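Local structure of Blo t 1 allergen (Blomia tropicalis, 5JT8) at residues H247-F261 with S321-L333. The protein is a mite allergen of the papain family, made with a propeptide inhibitor domain and probably acting as a cysteine protease once that is removed. Sequence-based numbering, arbitrary orientation.
Sequences HGPVVIYMHGSNNYF and SLGINNYVTYATL. Unlike the reference sequence in segment 321-333: Y327 (reference Phe). With NO3 (nitrate ion), chain H.
V251 and T329 form an antiparallel hydrogen-bonded pair, V251 N to T329 O at 3.0 Å and T329 N to V251 O at 2.9 Å. Next to this single bridge the chains stay close, with I252 CA 3.4 Å from Y327 O in a CA-H...O contact, but the regular pairing ends. Water 5 bridges the two backbones, within hydrogen-bonding distance of Y253 O and I324 O and accepting from Y327 N, before H255 N returns to L322 O (3.0 Å) in a bent bond. At the other end water 2 sits within hydrogen-bonding distance of H247 O and P249 O and takes the A331 N-H, continuing the pairing through solvent.

The imidazole of H247 lies on one face of the Y330 ring in a face-to-face stack, centroids 4.0 Å apart and planes 18° from parallel. Y330 reaches it because its CG stands between backbone N and carbonyl carbon (chi1 67°), and water 3 joins H247 ND1 to T332 OG1.

Apolar contacts run along the bridge: V250 CG2 meets V328 CG1 at 3.6 Å, while I252 sets CG2 against V328 CG2 and CD1 against I324 CG1. L322 divides its branches, CD2 packing on N258 CB (3.6 Å) and CD1 touching F261 CB and M254 CE; that bent methionine also puts CE over the F261 ring. N258 OD1 caps the helix beginning at N259, accepting from F261 N.

Within this papain-like domain, strand 250-254 pairs with strand 281-291 of the mixed sheet and strand 329-332 with strand 227-230. V251 and A331 rest on helix 187-196, V250 and Y330 on helix 237-247.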
ATOM      1  N   HIS A 247     -11.190 -14.839  -0.935  1.00 28.77           N
ATOM      2  CA  HIS A 247     -10.228 -14.677  -2.031  1.00 30.32           C
ATOM      3  C   HIS A 247      -8.814 -14.289  -1.584  1.00 31.12           C
ATOM      4  O   HIS A 247      -7.933 -14.140  -2.422  1.00 26.31           O
ATOM      5  CB  HIS A 247     -10.768 -13.658  -3.040  1.00 29.29           C
ATOM      6  CG  HIS A 247     -12.096 -14.043  -3.608  1.00 37.06           C
ATOM      7  ND1 HIS A 247     -12.237 -15.034  -4.552  1.00 32.21           N
ATOM      8  CD2 HIS A 247     -13.350 -13.604  -3.334  1.00 45.22           C
ATOM      9  CE1 HIS A 247     -13.516 -15.175  -4.853  1.00 39.47           C
ATOM     10  NE2 HIS A 247     -14.213 -14.318  -4.129  1.00 41.62           N
ATOM     11  N   GLY A 248      -8.589 -14.158  -0.273  1.00 28.91           N
ATOM     12  CA  GLY A 248      -7.268 -13.788   0.220  1.00 27.48           C
ATOM     13  C   GLY A 248      -7.079 -12.290   0.440  1.00 28.24           C
ATOM     14  O   GLY A 248      -8.034 -11.511   0.328  1.00 28.70           O
ATOM     15  N   PRO A 249      -5.847 -11.879   0.793  1.00 26.98           N
ATOM     16  CA  PRO A 249      -5.536 -10.458   0.977  1.00 27.57           C
ATOM     17  C   PRO A 249      -5.907  -9.645  -0.256  1.00 32.29           C
ATOM     18  O   PRO A 249      -5.810 -10.152  -1.386  1.00 26.82           O
ATOM     19  CB  PRO A 249      -4.027 -10.461   1.213  1.00 26.39           C
ATOM     20  CG  PRO A 249      -3.801 -11.777   1.937  1.00 30.46           C
ATOM     21  CD  PRO A 249      -4.744 -12.746   1.242  1.00 26.74           C
ATOM     22  N   VAL A 250      -6.367  -8.417  -0.030  1.00 26.92           N
ATOM     23  CA  VAL A 250      -6.854  -7.570  -1.108  1.00 22.11           C
ATOM     24  C   VAL A 250      -6.092  -6.246  -1.165  1.00 21.51           C
ATOM     25  O   VAL A 250      -5.619  -5.752  -0.142  1.00 22.74           O
ATOM     26  CB  VAL A 250      -8.366  -7.294  -0.948  1.00 26.38           C
ATOM     27  CG1 VAL A 250      -9.152  -8.621  -0.987  1.00 20.21           C
ATOM     28  CG2 VAL A 250      -8.649  -6.537   0.342  1.00 22.42           C
ATOM     29  N   VAL A 251      -5.948  -5.703  -2.369  1.00 19.38           N
ATOM     30  CA  VAL A 251      -5.414  -4.354  -2.566  1.00 21.49           C
ATOM     31  C   VAL A 251      -6.506  -3.355  -2.250  1.00 22.06           C
ATOM     32  O   VAL A 251      -7.659  -3.548  -2.645  1.00 25.38           O
ATOM     33  CB  VAL A 251      -4.937  -4.107  -4.016  1.00 24.71           C
ATOM     34  CG1 VAL A 251      -4.452  -2.662  -4.191  1.00 22.03           C
ATOM     35  CG2 VAL A 251      -3.851  -5.083  -4.396  1.00 26.22           C
ATOM     36  N   ILE A 252      -6.151  -2.304  -1.520  1.00 25.26           N
ATOM     37  CA  ILE A 252      -7.024  -1.153  -1.353  1.00 27.03           C
ATOM     38  C   ILE A 252      -6.264   0.126  -1.698  1.00 25.59           C
ATOM     39  O   ILE A 252      -5.043   0.175  -1.656  1.00 25.90           O
ATOM     40  CB  ILE A 252      -7.578  -1.021   0.093  1.00 22.78           C
ATOM     41  CG1 ILE A 252      -6.429  -0.822   1.083  1.00 21.42           C
ATOM     42  CG2 ILE A 252      -8.385  -2.248   0.498  1.00 22.15           C
ATOM     43  CD1 ILE A 252      -6.870  -0.256   2.430  1.00 23.76           C
ATOM     44  N   TYR A 253      -7.005   1.158  -2.064  1.00 24.48           N
ATOM     45  CA  TYR A 253      -6.435   2.475  -2.292  0.51 32.04           C
ATOM     46  C   TYR A 253      -6.955   3.428  -1.251  1.00 38.48           C
ATOM     47  O   TYR A 253      -8.163   3.510  -1.033  1.00 40.04           O
ATOM     48  CB  TYR A 253      -6.777   2.991  -3.676  0.51 32.88           C
ATOM     49  CG  TYR A 253      -5.768   2.602  -4.711  0.51 31.31           C
ATOM     50  CD1 TYR A 253      -5.730   1.313  -5.206  0.51 25.68           C
ATOM     51  CD2 TYR A 253      -4.843   3.524  -5.186  0.51 32.56           C
ATOM     52  CE1 TYR A 253      -4.813   0.952  -6.153  0.51 30.45           C
ATOM     53  CE2 TYR A 253      -3.914   3.166  -6.142  0.51 34.62           C
ATOM     54  CZ  TYR A 253      -3.905   1.873  -6.623  0.51 31.56           C
ATOM     55  OH  TYR A 253      -2.987   1.491  -7.574  0.51 34.14           O
ATOM     56  N   MET A 254      -6.051   4.141  -0.599  1.00 31.70           N
ATOM     57  CA  MET A 254      -6.477   5.021   0.460  1.00 36.62           C
ATOM     58  C   MET A 254      -5.655   6.305   0.523  1.00 36.43           C
ATOM     59  O   MET A 254      -4.851   6.597  -0.361  1.00 34.26           O
ATOM     60  CB  MET A 254      -6.450   4.268   1.799  1.00 37.20           C
ATOM     61  CG  MET A 254      -5.301   3.311   1.955  1.00 36.89           C
ATOM     62  SD  MET A 254      -3.829   4.215   2.432  1.00 41.71           S
ATOM     63  CE  MET A 254      -4.466   5.062   3.883  1.00 33.76           C
ATOM     64  N   HIS A 255      -5.895   7.088   1.566  1.00 35.94           N
ATOM     65  CA  HIS A 255      -5.275   8.390   1.701  1.00 40.08           C
ATOM     66  C   HIS A 255      -3.994   8.258   2.538  1.00 40.43           C
ATOM     67  O   HIS A 255      -3.974   8.586   3.725  1.00 42.04           O
ATOM     68  CB  HIS A 255      -6.270   9.385   2.330  1.00 29.48           C
ATOM     69  CG  HIS A 255      -5.830  10.812   2.244  1.00 40.44           C
ATOM     70  ND1 HIS A 255      -6.677  11.870   2.502  1.00 47.38           N
ATOM     71  CD2 HIS A 255      -4.635  11.359   1.911  1.00 39.96           C
ATOM     72  CE1 HIS A 255      -6.022  13.006   2.335  1.00 48.34           C
ATOM     73  NE2 HIS A 255      -4.780  12.723   1.982  1.00 41.71           N
ATOM     74  N   GLY A 256      -2.931   7.760   1.912  1.00 37.36           N
ATOM     75  CA  GLY A 256      -1.691   7.489   2.620  1.00 35.66           C
ATOM     76  C   GLY A 256      -0.967   8.721   3.148  1.00 35.89           C
ATOM     77  O   GLY A 256      -0.260   8.629   4.151  1.00 35.91           O
ATOM     78  N   SER A 257      -1.149   9.872   2.498  1.00 38.56           N
ATOM     79  CA  SER A 257      -0.397  11.072   2.872  1.00 46.02           C
ATOM     80  C   SER A 257      -1.033  11.839   4.038  1.00 50.15           C
ATOM     81  O   SER A 257      -0.464  12.821   4.521  1.00 51.78           O
ATOM     82  CB  SER A 257      -0.220  12.004   1.665  1.00 43.89           C
ATOM     83  OG  SER A 257      -1.456  12.466   1.154  1.00 42.18           O
ATOM     84  N   ASN A 258      -2.203  11.388   4.488  1.00 45.33           N
ATOM     85  CA  ASN A 258      -2.806  11.908   5.721  1.00 40.87           C
ATOM     86  C   ASN A 258      -1.826  11.811   6.898  1.00 38.17           C
ATOM     87  O   ASN A 258      -1.170  10.781   7.075  1.00 34.62           O
ATOM     88  CB  ASN A 258      -4.105  11.156   6.043  1.00 34.08           C
ATOM     89  CG  ASN A 258      -4.653  11.500   7.421  1.00 42.02           C
ATOM     90  OD1 ASN A 258      -4.182  10.989   8.441  1.00 40.17           O
ATOM     91  ND2 ASN A 258      -5.656  12.366   7.456  1.00 47.44           N
ATOM     92  N   ASN A 259      -1.726  12.881   7.686  1.00 41.09           N
ATOM     93  CA  ASN A 259      -0.723  12.971   8.755  1.00 43.25           C
ATOM     94  C   ASN A 259      -0.768  11.815   9.735  1.00 41.46           C
ATOM     95  O   ASN A 259       0.267  11.271  10.103  1.00 47.43           O
ATOM     96  CB  ASN A 259      -0.885  14.280   9.527  1.00 56.98           C
ATOM     97  CG  ASN A 259      -0.153  15.429   8.878  1.00 64.77           C
ATOM     98  OD1 ASN A 259       0.965  15.264   8.394  1.00 66.64           O
ATOM     99  ND2 ASN A 259      -0.782  16.604   8.858  1.00 70.78           N
ATOM    100  N   TYR A 260      -1.971  11.430  10.141  1.00 41.40           N
ATOM    101  CA  TYR A 260      -2.142  10.357  11.121  1.00 42.00           C
ATOM    102  C   TYR A 260      -1.714   9.010  10.541  1.00 36.60           C
ATOM    103  O   TYR A 260      -1.000   8.238  11.183  1.00 38.79           O
ATOM    104  CB  TYR A 260      -3.599  10.297  11.601  1.00 43.03           C
ATOM    105  CG  TYR A 260      -4.042  11.556  12.324  1.00 52.23           C
ATOM    106  CD1 TYR A 260      -4.516  12.657  11.617  1.00 57.71           C
ATOM    107  CD2 TYR A 260      -3.977  11.651  13.710  1.00 54.17           C
ATOM    108  CE1 TYR A 260      -4.917  13.814  12.270  1.00 54.62           C
ATOM    109  CE2 TYR A 260      -4.366  12.807  14.370  1.00 52.79           C
ATOM    110  CZ  TYR A 260      -4.839  13.883  13.645  1.00 53.80           C
ATOM    111  OH  TYR A 260      -5.233  15.034  14.291  1.00 54.12           O
ATOM    112  N   PHE A 261      -2.151   8.720   9.326  1.00 33.03           N
ATOM    113  CA  PHE A 261      -1.750   7.471   8.702  1.00 38.39           C
ATOM    114  C   PHE A 261      -0.253   7.489   8.404  1.00 40.26           C
ATOM    115  O   PHE A 261       0.454   6.508   8.649  1.00 39.46           O
ATOM    116  CB  PHE A 261      -2.536   7.206   7.417  1.00 31.04           C
ATOM    117  CG  PHE A 261      -2.218   5.881   6.809  1.00 36.09           C
ATOM    118  CD1 PHE A 261      -2.849   4.727   7.269  1.00 34.82           C
ATOM    119  CD2 PHE A 261      -1.242   5.769   5.828  1.00 30.30           C
ATOM    120  CE1 PHE A 261      -2.544   3.496   6.731  1.00 34.17           C
ATOM    121  CE2 PHE A 261      -0.922   4.541   5.295  1.00 32.96           C
ATOM    122  CZ  PHE A 261      -1.576   3.401   5.738  1.00 36.12           C
ATOM    123  N   SER A 321     -12.972   4.897   6.563  1.00 32.92           N
ATOM    124  CA  SER A 321     -11.911   5.763   7.030  1.00 34.85           C
ATOM    125  C   SER A 321     -10.804   5.842   5.976  1.00 29.79           C
ATOM    126  O   SER A 321     -10.359   4.815   5.455  1.00 26.07           O
ATOM    127  CB  SER A 321     -11.362   5.252   8.366  1.00 27.82           C
ATOM    128  OG  SER A 321     -10.274   6.042   8.784  1.00 30.00           O
ATOM    129  N   LEU A 322     -10.402   7.064   5.643  1.00 27.35           N
ATOM    130  CA  LEU A 322      -9.338   7.288   4.668  1.00 27.03           C
ATOM    131  C   LEU A 322      -9.595   6.636   3.302  1.00 25.97           C
ATOM    132  O   LEU A 322      -8.653   6.346   2.588  1.00 28.67           O
ATOM    133  CB  LEU A 322      -8.003   6.773   5.221  1.00 26.96           C
ATOM    134  CG  LEU A 322      -7.456   7.443   6.477  1.00 35.32           C
ATOM    135  CD1 LEU A 322      -6.495   6.509   7.164  1.00 33.40           C
ATOM    136  CD2 LEU A 322      -6.749   8.759   6.133  1.00 33.77           C
ATOM    137  N   GLY A 323     -10.858   6.378   2.964  1.00 30.37           N
ATOM    138  CA  GLY A 323     -11.208   5.779   1.681  1.00 24.77           C
ATOM    139  C   GLY A 323     -10.809   4.315   1.481  1.00 33.64           C
ATOM    140  O   GLY A 323     -10.727   3.835   0.349  1.00 23.66           O
ATOM    141  N   ILE A 324     -10.583   3.605   2.582  1.00 23.60           N
ATOM    142  CA  ILE A 324     -10.228   2.186   2.560  1.00 22.76           C
ATOM    143  C   ILE A 324     -11.182   1.329   1.716  1.00 26.53           C
ATOM    144  O   ILE A 324     -10.742   0.424   0.998  1.00 22.04           O
ATOM    145  CB  ILE A 324     -10.189   1.633   4.005  1.00 23.21           C
ATOM    146  CG1 ILE A 324      -8.872   2.023   4.675  1.00 24.82           C
ATOM    147  CG2 ILE A 324     -10.399   0.109   4.048  1.00 22.36           C
ATOM    148  CD1 ILE A 324      -8.919   1.872   6.193  1.00 24.42           C
ATOM    149  N   ASN A 325     -12.479   1.624   1.790  1.00 22.15           N
ATOM    150  CA  ASN A 325     -13.481   0.876   1.026  1.00 21.51           C
ATOM    151  C   ASN A 325     -13.691   1.324  -0.427  1.00 27.99           C
ATOM    152  O   ASN A 325     -14.565   0.796  -1.112  1.00 29.28           O
ATOM    153  CB  ASN A 325     -14.847   0.953   1.727  1.00 24.57           C
ATOM    154  CG  ASN A 325     -14.830   0.387   3.131  1.00 29.25           C
ATOM    155  OD1 ASN A 325     -14.141   0.900   4.013  1.00 22.91           O
ATOM    156  ND2 ASN A 325     -15.616  -0.671   3.351  1.00 28.60           N
ATOM    157  N   ASN A 326     -12.944   2.316  -0.894  1.00 26.37           N
ATOM    158  CA  ASN A 326     -13.246   2.898  -2.200  1.00 30.22           C
ATOM    159  C   ASN A 326     -12.905   1.955  -3.350  1.00 30.41           C
ATOM    160  O   ASN A 326     -13.716   1.748  -4.247  1.00 23.90           O
ATOM    161  CB  ASN A 326     -12.510   4.235  -2.384  1.00 34.72           C
ATOM    162  CG  ASN A 326     -13.080   5.350  -1.509  1.00 36.56           C
ATOM    163  OD1 ASN A 326     -14.127   5.187  -0.883  1.00 34.00           O
ATOM    164  ND2 ASN A 326     -12.405   6.499  -1.492  1.00 27.11           N
ATOM    165  N   TYR A 327     -11.711   1.373  -3.304  1.00 27.26           N
ATOM    166  CA  TYR A 327     -11.166   0.629  -4.435  1.00 23.63           C
ATOM    167  C   TYR A 327     -10.502  -0.657  -3.997  1.00 21.62           C
ATOM    168  O   TYR A 327      -9.270  -0.759  -3.938  1.00 24.24           O
ATOM    169  CB  TYR A 327     -10.141   1.471  -5.205  1.00 21.10           C
ATOM    170  CG  TYR A 327     -10.652   2.803  -5.667  1.00 30.83           C
ATOM    171  CD1 TYR A 327     -11.533   2.898  -6.741  1.00 32.29           C
ATOM    172  CD2 TYR A 327     -10.247   3.976  -5.041  1.00 22.72           C
ATOM    173  CE1 TYR A 327     -11.991   4.128  -7.179  1.00 39.50           C
ATOM    174  CE2 TYR A 327     -10.708   5.204  -5.465  1.00 28.67           C
ATOM    175  CZ  TYR A 327     -11.581   5.275  -6.532  1.00 35.36           C
ATOM    176  OH  TYR A 327     -12.029   6.496  -6.954  1.00 35.64           O
ATOM    177  N   VAL A 328     -11.322  -1.649  -3.708  1.00 27.12           N
ATOM    178  CA  VAL A 328     -10.831  -2.904  -3.206  1.00 24.94           C
ATOM    179  C   VAL A 328     -10.783  -3.923  -4.341  1.00 29.31           C
ATOM    180  O   VAL A 328     -11.774  -4.107  -5.064  1.00 29.67           O
ATOM    181  CB  VAL A 328     -11.713  -3.402  -2.069  1.00 26.71           C
ATOM    182  CG1 VAL A 328     -11.171  -4.704  -1.498  1.00 24.64           C
ATOM    183  CG2 VAL A 328     -11.801  -2.317  -0.980  1.00 28.28           C
ATOM    184  N   THR A 329      -9.633  -4.576  -4.493  1.00 26.57           N
ATOM    185  CA  THR A 329      -9.420  -5.504  -5.599  1.00 25.30           C
ATOM    186  C   THR A 329      -8.825  -6.798  -5.113  1.00 25.28           C
ATOM    187  O   THR A 329      -7.827  -6.778  -4.399  1.00 25.43           O
ATOM    188  CB  THR A 329      -8.466  -4.925  -6.653  1.00 30.35           C
ATOM    189  OG1 THR A 329      -9.010  -3.715  -7.180  1.00 29.00           O
ATOM    190  CG2 THR A 329      -8.230  -5.940  -7.794  1.00 28.10           C
ATOM    191  N   TYR A 330      -9.416  -7.927  -5.504  1.00 21.93           N
ATOM    192  CA  TYR A 330      -8.804  -9.221  -5.199  1.00 24.68           C
ATOM    193  C   TYR A 330      -8.295  -9.897  -6.481  1.00 27.11           C
ATOM    194  O   TYR A 330      -8.645  -9.495  -7.595  1.00 28.98           O
ATOM    195  CB  TYR A 330      -9.795 -10.135  -4.457  1.00 22.75           C
ATOM    196  CG  TYR A 330     -11.022 -10.600  -5.263  1.00 25.77           C
ATOM    197  CD1 TYR A 330     -12.198  -9.868  -5.260  1.00 23.47           C
ATOM    198  CD2 TYR A 330     -11.004 -11.792  -5.983  1.00 25.10           C
ATOM    199  CE1 TYR A 330     -13.325 -10.298  -5.960  1.00 27.16           C
ATOM    200  CE2 TYR A 330     -12.130 -12.240  -6.677  1.00 22.81           C
ATOM    201  CZ  TYR A 330     -13.288 -11.479  -6.658  1.00 26.03           C
ATOM    202  OH  TYR A 330     -14.411 -11.895  -7.334  1.00 26.04           O
ATOM    203  N   ALA A 331      -7.441 -10.898  -6.323  1.00 20.67           N
ATOM    204  CA  ALA A 331      -6.946 -11.632  -7.473  1.00 21.34           C
ATOM    205  C   ALA A 331      -7.203 -13.119  -7.303  1.00 24.90           C
ATOM    206  O   ALA A 331      -7.557 -13.585  -6.214  1.00 30.35           O
ATOM    207  CB  ALA A 331      -5.442 -11.367  -7.686  1.00 26.52           C
ATOM    208  N   THR A 332      -7.001 -13.852  -8.389  1.00 24.09           N
ATOM    209  CA  THR A 332      -7.295 -15.270  -8.457  1.00 30.16           C
ATOM    210  C   THR A 332      -6.153 -15.989  -9.159  1.00 31.77           C
ATOM    211  O   THR A 332      -5.760 -15.585 -10.263  1.00 33.33           O
ATOM    212  CB  THR A 332      -8.597 -15.518  -9.236  1.00 29.80           C
ATOM    213  OG1 THR A 332      -9.659 -14.803  -8.596  1.00 28.47           O
ATOM    214  CG2 THR A 332      -8.918 -17.003  -9.283  1.00 24.18           C
ATOM    215  N   LEU A 333      -5.609 -17.021  -8.520  1.00 28.13           N
ATOM    216  CA  LEU A 333      -4.587 -17.859  -9.146  1.00 33.40           C
ATOM    217  C   LEU A 333      -5.207 -18.933 -10.043  1.00 35.89           C
ATOM    218  O   LEU A 333      -4.871 -19.067 -11.235  1.00 31.80           O
ATOM    219  CB  LEU A 333      -3.713 -18.526  -8.088  1.00 26.99           C
ATOM    220  CG  LEU A 333      -2.880 -17.641  -7.162  1.00 30.22           C
ATOM    221  CD1 LEU A 333      -1.815 -18.474  -6.456  1.00 30.40           C
ATOM    222  CD2 LEU A 333      -2.215 -16.497  -7.933  1.00 26.19           C
ATOM    223  OXT LEU A 333      -6.066 -19.683  -9.563  1.00 28.85           O
TER
HETATM  224  N   NO3 H 405      -8.650  13.692   9.445  1.00 74.39           N
HETATM  225  O1  NO3 H 405      -9.617  13.522  10.250  1.00 74.42           O
HETATM  226  O2  NO3 H 405      -8.836  13.517   8.203  1.00 80.87           O
HETATM  227  O3  NO3 H 405      -7.505  14.040   9.868  1.00 59.79           O
HETATM  228  O   HOH W   1      -8.090 -15.745  -4.590  1.00 24.92           O
HETATM  229  O   HOH W   2      -6.921 -11.709  -3.573  1.00 26.57           O
HETATM  230  O   HOH W   3     -10.628 -16.005  -6.353  1.00 33.97           O
HETATM  231  O   HOH W   4     -16.597 -12.404  -4.813  1.00 50.14           O
HETATM  232  O   HOH W   5      -9.812   1.484  -1.316  1.00 27.12           O